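Long-range contacts in nucleoside diphosphate kinase family protein (Babesia bovis, PDB 3JS9), which probably catalyses, with magnesium, the transfer of the terminal phosphate of a nucleoside triphosphate to a nucleoside diphosphate through a phosphohistidine intermediate: residues T108-F113 with N120-S125; E10-M15 with P86-I91. All coordinates share one frame; numbering follows the deposited sequence.

Overall arrangement
The chain is a ferredoxin-like alpha+beta domain whose antiparallel sheet starts with strand 10-16. Contact 2 opens there and closes at 86-91, where helix 88-96 begins just after strand 78-85, so its 70-residue loop includes strands 39-46 and 78-85 and the helices around them. Contact 1 follows later in the chain: 108-113 meets 120-125 after a loop of six residues. The two are in series, neither nested nor crossing, yet they adjoin in space because strands 10-16 and 122-124 are neighbours in the sheet. Contact 2 ties the start of helix 88-96 to the first strand; contact 1 folds helix 109-113 against an outermost strand of the chain's sheet, carrying the predicted catalytic histidine.

Contact 1 (T108-F113 with N120-S125); sequences TIRGDF and NIVHAS. With SO4 (sulfate ion), chain G.
Arg-110 reaches from helix 109-113 alongside Asn-120, both side chains pointing the same way. From CB, CG lies anti to the carbonyl carbon (chi1 -63°), and the chain then runs extended to NE. CG passes 3.5 Å from Asn-120 O, and CD packs at 3.6 Å on Asn-120 CB. NE donates to Asn-120 O at 2.9 Å, the acceptor lying in the guanidinium plane and the N-H meeting a carbonyl lone pair; Val-122 N grips the same oxygen as a second donor. CZ sits 3.3 Å from Asn-120 ND2, which stands over one face of the guanidinium, offset toward its rim, with the amide plane only 11° from parallel. This amide is held by outside partners, OD1 taking a bond from Lys-17 NZ and ND2 giving one to Thr-99 O. At the tip, Arg-110 NH1 donates to Val-122 O at 2.6 Å, tilted 24° from the guanidinium plane, and to water 1 at 3.0 Å; NH2 is hydrogen-bonded outside the two segments. Helix 109-113 belongs to the Kpn loop characteristic of nucleoside diphosphate kinases, inserted before the last strand of the ferredoxin-like core. Arg-110, Asn-120, Lys-17 and Thr-99 are all predicted to bind ATP. Water 1 carries the network onward, accepting from Ala-124 N and donating to sulfate O1. The same O1 lies at the ring edge of His-123, whose ND1 donates to it at 3.0 Å, while NE2 bonds to Glu-134. ND1 is the predicted site of phosphorylation, so the sulfate, probably from the crystallisation liquor, sits in a position consistent with a phosphate site. Away from these polar groups, Ile-109 CG2 packs 3.9 Å from Ile-121 CG2 and also reaches Val-122 CG1 of the strand.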
ATOM      1  N   THR A 108       2.667   2.035  14.050  1.00 14.79           N
ATOM      2  CA  THR A 108       1.759   1.234  14.872  1.00 14.62           C
ATOM      3  C   THR A 108       0.375   1.605  14.454  1.00 15.00           C
ATOM      4  O   THR A 108       0.175   2.661  13.837  1.00 15.75           O
ATOM      5  CB  THR A 108       1.884   1.519  16.397  1.00 15.04           C
ATOM      6  OG1 THR A 108       1.517   2.885  16.683  1.00 14.76           O
ATOM      7  CG2 THR A 108       3.287   1.213  16.897  1.00 11.94           C
ATOM      8  N   ILE A 109      -0.587   0.758  14.794  1.00 14.59           N
ATOM      9  CA  ILE A 109      -1.969   1.030  14.409  1.00 13.51           C
ATOM     10  C   ILE A 109      -2.432   2.352  15.024  1.00 13.97           C
ATOM     11  O   ILE A 109      -2.973   3.220  14.336  1.00 13.84           O
ATOM     12  CB  ILE A 109      -2.887  -0.134  14.810  1.00 12.59           C
ATOM     13  CG1 ILE A 109      -2.436  -1.414  14.085  1.00 11.41           C
ATOM     14  CG2 ILE A 109      -4.393   0.246  14.563  1.00  9.64           C
ATOM     15  CD1 ILE A 109      -3.035  -2.724  14.644  1.00 10.93           C
ATOM     16  N   ARG A 110      -2.211   2.497  16.328  1.00 14.70           N
ATOM     17  CA  ARG A 110      -2.602   3.724  17.010  1.00 15.59           C
ATOM     18  C   ARG A 110      -1.759   4.884  16.490  1.00 16.05           C
ATOM     19  O   ARG A 110      -2.307   5.980  16.243  1.00 16.08           O
ATOM     20  CB  ARG A 110      -2.565   3.567  18.523  1.00 15.14           C
ATOM     21  CG  ARG A 110      -3.570   2.498  19.020  1.00 17.75           C
ATOM     22  CD  ARG A 110      -3.746   2.549  20.517  1.00 20.10           C
ATOM     23  NE  ARG A 110      -4.649   1.517  21.003  1.00 22.85           N
ATOM     24  CZ  ARG A 110      -4.364   0.646  21.981  1.00 24.98           C
ATOM     25  NH1 ARG A 110      -5.271  -0.257  22.344  1.00 22.34           N
ATOM     26  NH2 ARG A 110      -3.181   0.681  22.614  1.00 25.91           N
ATOM     27  N   GLY A 111      -0.467   4.629  16.224  1.00 15.78           N
ATOM     28  CA  GLY A 111       0.402   5.691  15.731  1.00 14.97           C
ATOM     29  C   GLY A 111      -0.095   6.185  14.376  1.00 15.32           C
ATOM     30  O   GLY A 111      -0.085   7.382  14.106  1.00 14.90           O
ATOM     31  N   ASP A 112      -0.559   5.262  13.529  1.00 14.47           N
ATOM     32  CA  ASP A 112      -0.897   5.607  12.166  1.00 14.35           C
ATOM     33  C   ASP A 112      -2.320   6.107  12.029  1.00 14.36           C
ATOM     34  O   ASP A 112      -2.610   6.857  11.074  1.00 13.52           O
ATOM     35  CB  ASP A 112      -0.660   4.419  11.230  1.00 14.06           C
ATOM     36  CG  ASP A 112       0.834   4.094  11.055  1.00 16.54           C
ATOM     37  OD1 ASP A 112       1.709   4.967  11.388  1.00 15.03           O
ATOM     38  OD2 ASP A 112       1.125   2.959  10.564  1.00 16.84           O
ATOM     39  N   PHE A 113      -3.196   5.729  12.969  1.00 13.63           N
ATOM     40  CA  PHE A 113      -4.624   5.987  12.768  1.00 14.28           C
ATOM     41  C   PHE A 113      -5.398   6.696  13.892  1.00 14.44           C
ATOM     42  O   PHE A 113      -6.532   7.112  13.680  1.00 14.13           O
ATOM     43  CB  PHE A 113      -5.370   4.695  12.434  1.00 14.12           C
ATOM     44  CG  PHE A 113      -4.850   3.980  11.224  1.00 14.46           C
ATOM     45  CD1 PHE A 113      -4.963   4.562   9.951  1.00 13.98           C
ATOM     46  CD2 PHE A 113      -4.303   2.705  11.346  1.00 13.02           C
ATOM     47  CE1 PHE A 113      -4.474   3.894   8.816  1.00 15.22           C
ATOM     48  CE2 PHE A 113      -3.807   2.023  10.227  1.00 14.30           C
ATOM     49  CZ  PHE A 113      -3.890   2.625   8.945  1.00 12.69           C
ATOM     50  N   ASN A 120      -9.153   4.570  20.399  1.00 19.81           N
ATOM     51  CA  ASN A 120      -7.859   4.052  20.029  1.00 19.11           C
ATOM     52  C   ASN A 120      -7.923   2.749  19.247  1.00 19.00           C
ATOM     53  O   ASN A 120      -6.997   1.904  19.307  1.00 18.78           O
ATOM     54  CB  ASN A 120      -6.945   3.991  21.245  1.00 19.90           C
ATOM     55  CG  ASN A 120      -7.420   3.014  22.304  1.00 21.61           C
ATOM     56  OD1 ASN A 120      -8.553   2.487  22.255  1.00 21.85           O
ATOM     57  ND2 ASN A 120      -6.543   2.760  23.278  1.00 19.25           N
ATOM     58  N   ILE A 121      -9.029   2.621  18.502  1.00 18.27           N
ATOM     59  CA  ILE A 121      -9.157   1.705  17.368  1.00 18.03           C
ATOM     60  C   ILE A 121      -9.279   0.214  17.725  1.00 18.67           C
ATOM     61  O   ILE A 121     -10.132  -0.499  17.159  1.00 18.50           O
ATOM     62  CB  ILE A 121      -7.959   1.799  16.352  1.00 17.80           C
ATOM     63  CG1 ILE A 121      -7.541   3.251  16.032  1.00 17.45           C
ATOM     64  CG2 ILE A 121      -8.237   0.926  15.104  1.00 15.55           C
ATOM     65  CD1 ILE A 121      -8.583   4.052  15.504  1.00 18.67           C
ATOM     66  N   VAL A 122      -8.401  -0.261  18.613  1.00 18.55           N
ATOM     67  CA  VAL A 122      -8.156  -1.684  18.691  1.00 19.28           C
ATOM     68  C   VAL A 122      -7.694  -2.059  20.090  1.00 19.93           C
ATOM     69  O   VAL A 122      -7.017  -1.266  20.753  1.00 20.90           O
ATOM     70  CB  VAL A 122      -7.073  -2.106  17.645  1.00 18.89           C
ATOM     71  CG1 VAL A 122      -5.704  -1.515  18.035  1.00 19.28           C
ATOM     72  CG2 VAL A 122      -6.969  -3.623  17.541  1.00 16.96           C
ATOM     73  N   HIS A 123      -8.045  -3.263  20.531  1.00 19.82           N
ATOM     74  CA  HIS A 123      -7.583  -3.768  21.822  1.00 19.71           C
ATOM     75  C   HIS A 123      -6.574  -4.875  21.575  1.00 18.79           C
ATOM     76  O   HIS A 123      -6.794  -5.721  20.697  1.00 19.29           O
ATOM     77  CB  HIS A 123      -8.762  -4.319  22.679  1.00 19.60           C
ATOM     78  CG  HIS A 123      -8.320  -5.293  23.730  1.00 20.91           C
ATOM     79  ND1 HIS A 123      -7.995  -4.906  25.013  1.00 22.01           N
ATOM     80  CD2 HIS A 123      -8.038  -6.618  23.658  1.00 20.75           C
ATOM     81  CE1 HIS A 123      -7.558  -5.954  25.694  1.00 22.09           C
ATOM     82  NE2 HIS A 123      -7.584  -7.006  24.898  1.00 22.19           N
ATOM     83  N   ALA A 124      -5.503  -4.898  22.354  1.00 18.20           N
ATOM     84  CA  ALA A 124      -4.625  -6.081  22.395  1.00 19.03           C
ATOM     85  C   ALA A 124      -4.471  -6.543  23.812  1.00 19.67           C
ATOM     86  O   ALA A 124      -4.466  -5.738  24.704  1.00 20.39           O
ATOM     87  CB  ALA A 124      -3.234  -5.783  21.777  1.00 18.39           C
ATOM     88  N   SER A 125      -4.318  -7.839  24.032  1.00 21.26           N
ATOM     89  CA  SER A 125      -4.166  -8.369  25.401  1.00 21.78           C
ATOM     90  C   SER A 125      -2.934  -7.751  26.029  1.00 22.62           C
ATOM     91  O   SER A 125      -1.909  -7.571  25.359  1.00 22.69           O
ATOM     92  CB  SER A 125      -4.013  -9.905  25.416  1.00 21.21           C
ATOM     93  OG  SER A 125      -5.231 -10.529  25.126  1.00 21.03           O
TER
HETATM   94  S   SO4 G 152      -8.611  -1.504  25.856  1.00 60.59           S
HETATM   95  O1  SO4 G 152      -7.291  -2.075  25.547  1.00 60.29           O
HETATM   96  O2  SO4 G 152      -8.659  -1.233  27.274  1.00 62.06           O
HETATM   97  O3  SO4 G 152      -9.789  -2.328  25.537  1.00 60.65           O
HETATM   98  O4  SO4 G 152      -8.665  -0.281  25.096  1.00 62.46           O
HETATM   99  O   HOH W   1      -4.873  -2.590  24.267  1.00 36.56           O

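Contact 2 (E10-M15 with P86-I91); sequences ERTYIM and PEAIKI
Glu-10 stretches from the start of strand 10-16 to the first turn of helix 88-96. With CG anti to the carbonyl carbon (chi1 -70°) and the chain extended beyond it (chi2 168°), OE1 accepts from Ile-89 N at 3.1 Å, met nearly along its C-O axis. Water 2 adds a second grip, donating to OE1 at 2.6 Å and accepting from Lys-90 N; one backbone N-H directly and a second through the water thus reach the carboxylate, which may help to stabilise its negative charge. Ile-89 crosses Glu-10 at about a right angle, its CD1 lying 3.3 Å from OE1. Ala-88 CB rests on Glu-10 O at 3.7 Å. Thr-12 turns OG1 anti to its backbone N (chi1 -169°), which places CG2 3.7 Å from Ala-88 O and CB against Ile-89 CG1 at 3.8 Å; water 3 links OG1 to Ile-89 O. Strand 10-16 runs between strands 78-85 and 122-124, Ile-89 also touches Ala-131 of helix 128-138, and Lys-90 and Ile-91 pack on Val-102 and Val-115 of a neighbouring subunit.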
ATOM      1  N   GLU A  10       2.428 -18.455  22.510  1.00 27.64           N
ATOM      2  CA  GLU A  10       1.343 -17.783  23.192  1.00 26.45           C
ATOM      3  C   GLU A  10       0.182 -17.572  22.248  1.00 25.84           C
ATOM      4  O   GLU A  10       0.314 -17.724  21.035  1.00 26.28           O
ATOM      5  CB  GLU A  10       1.825 -16.415  23.735  1.00 26.73           C
ATOM      6  CG  GLU A  10       2.819 -16.459  24.897  1.00 26.32           C
ATOM      7  CD  GLU A  10       3.494 -15.108  25.206  1.00 27.90           C
ATOM      8  OE1 GLU A  10       3.133 -14.044  24.643  1.00 29.33           O
ATOM      9  OE2 GLU A  10       4.420 -15.110  26.033  1.00 29.20           O
ATOM     10  N   ARG A  11      -0.959 -17.203  22.808  1.00 24.84           N
ATOM     11  CA  ARG A  11      -2.071 -16.719  22.023  1.00 23.97           C
ATOM     12  C   ARG A  11      -2.529 -15.426  22.647  1.00 23.75           C
ATOM     13  O   ARG A  11      -2.622 -15.343  23.885  1.00 24.37           O
ATOM     14  CB  ARG A  11      -3.220 -17.705  22.065  1.00 23.51           C
ATOM     15  CG  ARG A  11      -2.979 -18.892  21.203  1.00 25.98           C
ATOM     16  CD  ARG A  11      -4.003 -19.994  21.424  1.00 27.88           C
ATOM     17  NE  ARG A  11      -3.755 -21.067  20.469  1.00 28.69           N
ATOM     18  CZ  ARG A  11      -4.565 -22.096  20.248  1.00 29.99           C
ATOM     19  NH1 ARG A  11      -5.724 -22.202  20.908  1.00 31.93           N
ATOM     20  NH2 ARG A  11      -4.219 -23.003  19.341  1.00 27.61           N
ATOM     21  N   THR A  12      -2.864 -14.439  21.809  1.00 22.44           N
ATOM     22  CA  THR A  12      -3.321 -13.165  22.300  1.00 20.83           C
ATOM     23  C   THR A  12      -4.676 -12.774  21.710  1.00 20.61           C
ATOM     24  O   THR A  12      -5.024 -13.146  20.576  1.00 20.82           O
ATOM     25  CB  THR A  12      -2.271 -12.057  22.067  1.00 21.40           C
ATOM     26  OG1 THR A  12      -2.666 -10.894  22.800  1.00 23.28           O
ATOM     27  CG2 THR A  12      -2.108 -11.696  20.570  1.00 18.52           C
ATOM     28  N   TYR A  13      -5.458 -12.032  22.480  1.00 19.08           N
ATOM     29  CA  TYR A  13      -6.751 -11.636  21.996  1.00 18.04           C
ATOM     30  C   TYR A  13      -6.625 -10.224  21.438  1.00 18.04           C
ATOM     31  O   TYR A  13      -6.123  -9.314  22.120  1.00 17.82           O
ATOM     32  CB  TYR A  13      -7.788 -11.733  23.104  1.00 17.49           C
ATOM     33  CG  TYR A  13      -9.122 -11.206  22.664  1.00 16.79           C
ATOM     34  CD1 TYR A  13      -9.862 -11.880  21.701  1.00 15.99           C
ATOM     35  CD2 TYR A  13      -9.628  -9.993  23.172  1.00 15.03           C
ATOM     36  CE1 TYR A  13     -11.083 -11.374  21.243  1.00 15.80           C
ATOM     37  CE2 TYR A  13     -10.849  -9.484  22.727  1.00 15.01           C
ATOM     38  CZ  TYR A  13     -11.572 -10.185  21.763  1.00 16.03           C
ATOM     39  OH  TYR A  13     -12.780  -9.696  21.304  1.00 17.31           O
ATOM     40  N   ILE A  14      -7.043 -10.047  20.187  1.00 17.13           N
ATOM     41  CA  ILE A  14      -6.960  -8.742  19.526  1.00 16.71           C
ATOM     42  C   ILE A  14      -8.394  -8.363  19.073  1.00 17.13           C
ATOM     43  O   ILE A  14      -9.086  -9.178  18.450  1.00 15.86           O
ATOM     44  CB  ILE A  14      -5.954  -8.766  18.281  1.00 16.49           C
ATOM     45  CG1 ILE A  14      -4.551  -9.313  18.632  1.00 15.63           C
ATOM     46  CG2 ILE A  14      -5.912  -7.406  17.509  1.00 15.14           C
ATOM     47  CD1 ILE A  14      -3.606  -8.438  19.536  1.00 10.00           C
ATOM     48  N   MET A  15      -8.817  -7.126  19.342  1.00 17.47           N
ATOM     49  CA  MET A  15     -10.180  -6.746  19.039  1.00 18.50           C
ATOM     50  C   MET A  15     -10.305  -5.365  18.378  1.00 18.88           C
ATOM     51  O   MET A  15      -9.934  -4.322  18.952  1.00 20.32           O
ATOM     52  CB  MET A  15     -11.050  -6.832  20.300  1.00 18.15           C
ATOM     53  CG  MET A  15     -12.519  -6.476  20.048  1.00 20.07           C
ATOM     54  SD  MET A  15     -13.644  -6.612  21.480  1.00 23.33           S
ATOM     55  CE  MET A  15     -12.757  -5.584  22.689  1.00 14.68           C
ATOM     56  N   PRO A  86       5.298 -17.365  19.107  1.00 19.73           N
ATOM     57  CA  PRO A  86       6.202 -17.011  20.203  1.00 20.11           C
ATOM     58  C   PRO A  86       6.019 -15.529  20.557  1.00 20.82           C
ATOM     59  O   PRO A  86       6.086 -14.664  19.674  1.00 20.47           O
ATOM     60  CB  PRO A  86       7.591 -17.216  19.594  1.00 20.14           C
ATOM     61  CG  PRO A  86       7.395 -18.205  18.504  1.00 19.68           C
ATOM     62  CD  PRO A  86       6.007 -17.999  17.979  1.00 19.21           C
ATOM     63  N   GLU A  87       5.773 -15.248  21.838  1.00 21.44           N
ATOM     64  CA  GLU A  87       5.645 -13.881  22.340  1.00 21.68           C
ATOM     65  C   GLU A  87       4.586 -13.094  21.600  1.00 21.30           C
ATOM     66  O   GLU A  87       4.716 -11.862  21.411  1.00 21.72           O
ATOM     67  CB  GLU A  87       6.982 -13.171  22.254  1.00 22.07           C
ATOM     68  CG  GLU A  87       8.081 -14.023  22.860  1.00 25.46           C
ATOM     69  CD  GLU A  87       9.095 -13.192  23.573  1.00 32.93           C
ATOM     70  OE1 GLU A  87       8.691 -12.565  24.599  1.00 36.56           O
ATOM     71  OE2 GLU A  87      10.276 -13.170  23.115  1.00 33.92           O
ATOM     72  N   ALA A  88       3.534 -13.803  21.203  1.00 19.96           N
ATOM     73  CA  ALA A  88       2.407 -13.184  20.548  1.00 20.44           C
ATOM     74  C   ALA A  88       1.870 -11.962  21.326  1.00 20.46           C
ATOM     75  O   ALA A  88       1.523 -10.954  20.733  1.00 20.02           O
ATOM     76  CB  ALA A  88       1.301 -14.218  20.323  1.00 20.46           C
ATOM     77  N   ILE A  89       1.811 -12.060  22.655  1.00 20.85           N
ATOM     78  CA  ILE A  89       1.178 -11.025  23.460  1.00 21.15           C
ATOM     79  C   ILE A  89       1.943  -9.709  23.348  1.00 20.96           C
ATOM     80  O   ILE A  89       1.327  -8.653  23.108  1.00 20.47           O
ATOM     81  CB  ILE A  89       0.992 -11.471  24.932  1.00 21.85           C
ATOM     82  CG1 ILE A  89       0.021 -12.661  24.998  1.00 20.85           C
ATOM     83  CG2 ILE A  89       0.443 -10.352  25.766  1.00 21.28           C
ATOM     84  CD1 ILE A  89       0.233 -13.537  26.227  1.00 21.69           C
ATOM     85  N   LYS A  90       3.275  -9.790  23.464  1.00 20.22           N
ATOM     86  CA  LYS A  90       4.156  -8.634  23.312  1.00 20.07           C
ATOM     87  C   LYS A  90       4.140  -8.091  21.868  1.00 20.32           C
ATOM     88  O   LYS A  90       4.165  -6.872  21.645  1.00 19.76           O
ATOM     89  CB  LYS A  90       5.564  -8.996  23.747  1.00 20.55           C
ATOM     90  CG  LYS A  90       6.566  -7.888  23.672  1.00 22.00           C
ATOM     91  CD  LYS A  90       7.842  -8.226  24.448  1.00 25.32           C
ATOM     92  CE  LYS A  90       8.940  -7.183  24.087  1.00 29.70           C
ATOM     93  NZ  LYS A  90      10.085  -7.090  25.056  1.00 30.59           N
ATOM     94  N   ILE A  91       4.071  -8.998  20.890  1.00 20.23           N
ATOM     95  CA  ILE A  91       3.987  -8.598  19.495  1.00 19.52           C
ATOM     96  C   ILE A  91       2.694  -7.842  19.201  1.00 20.22           C
ATOM     97  O   ILE A  91       2.713  -6.827  18.473  1.00 20.36           O
ATOM     98  CB  ILE A  91       4.136  -9.802  18.588  1.00 19.75           C
ATOM     99  CG1 ILE A  91       5.614 -10.215  18.546  1.00 19.89           C
ATOM    100  CG2 ILE A  91       3.560  -9.512  17.219  1.00 16.82           C
ATOM    101  CD1 ILE A  91       5.827 -11.531  17.908  1.00 20.38           C
TER
HETATM  102  O   HOH W   2       4.516 -11.888  25.132  1.00 17.48           O
HETATM  103  O   HOH W   3      -1.252  -8.566  22.784  1.00 10.26           O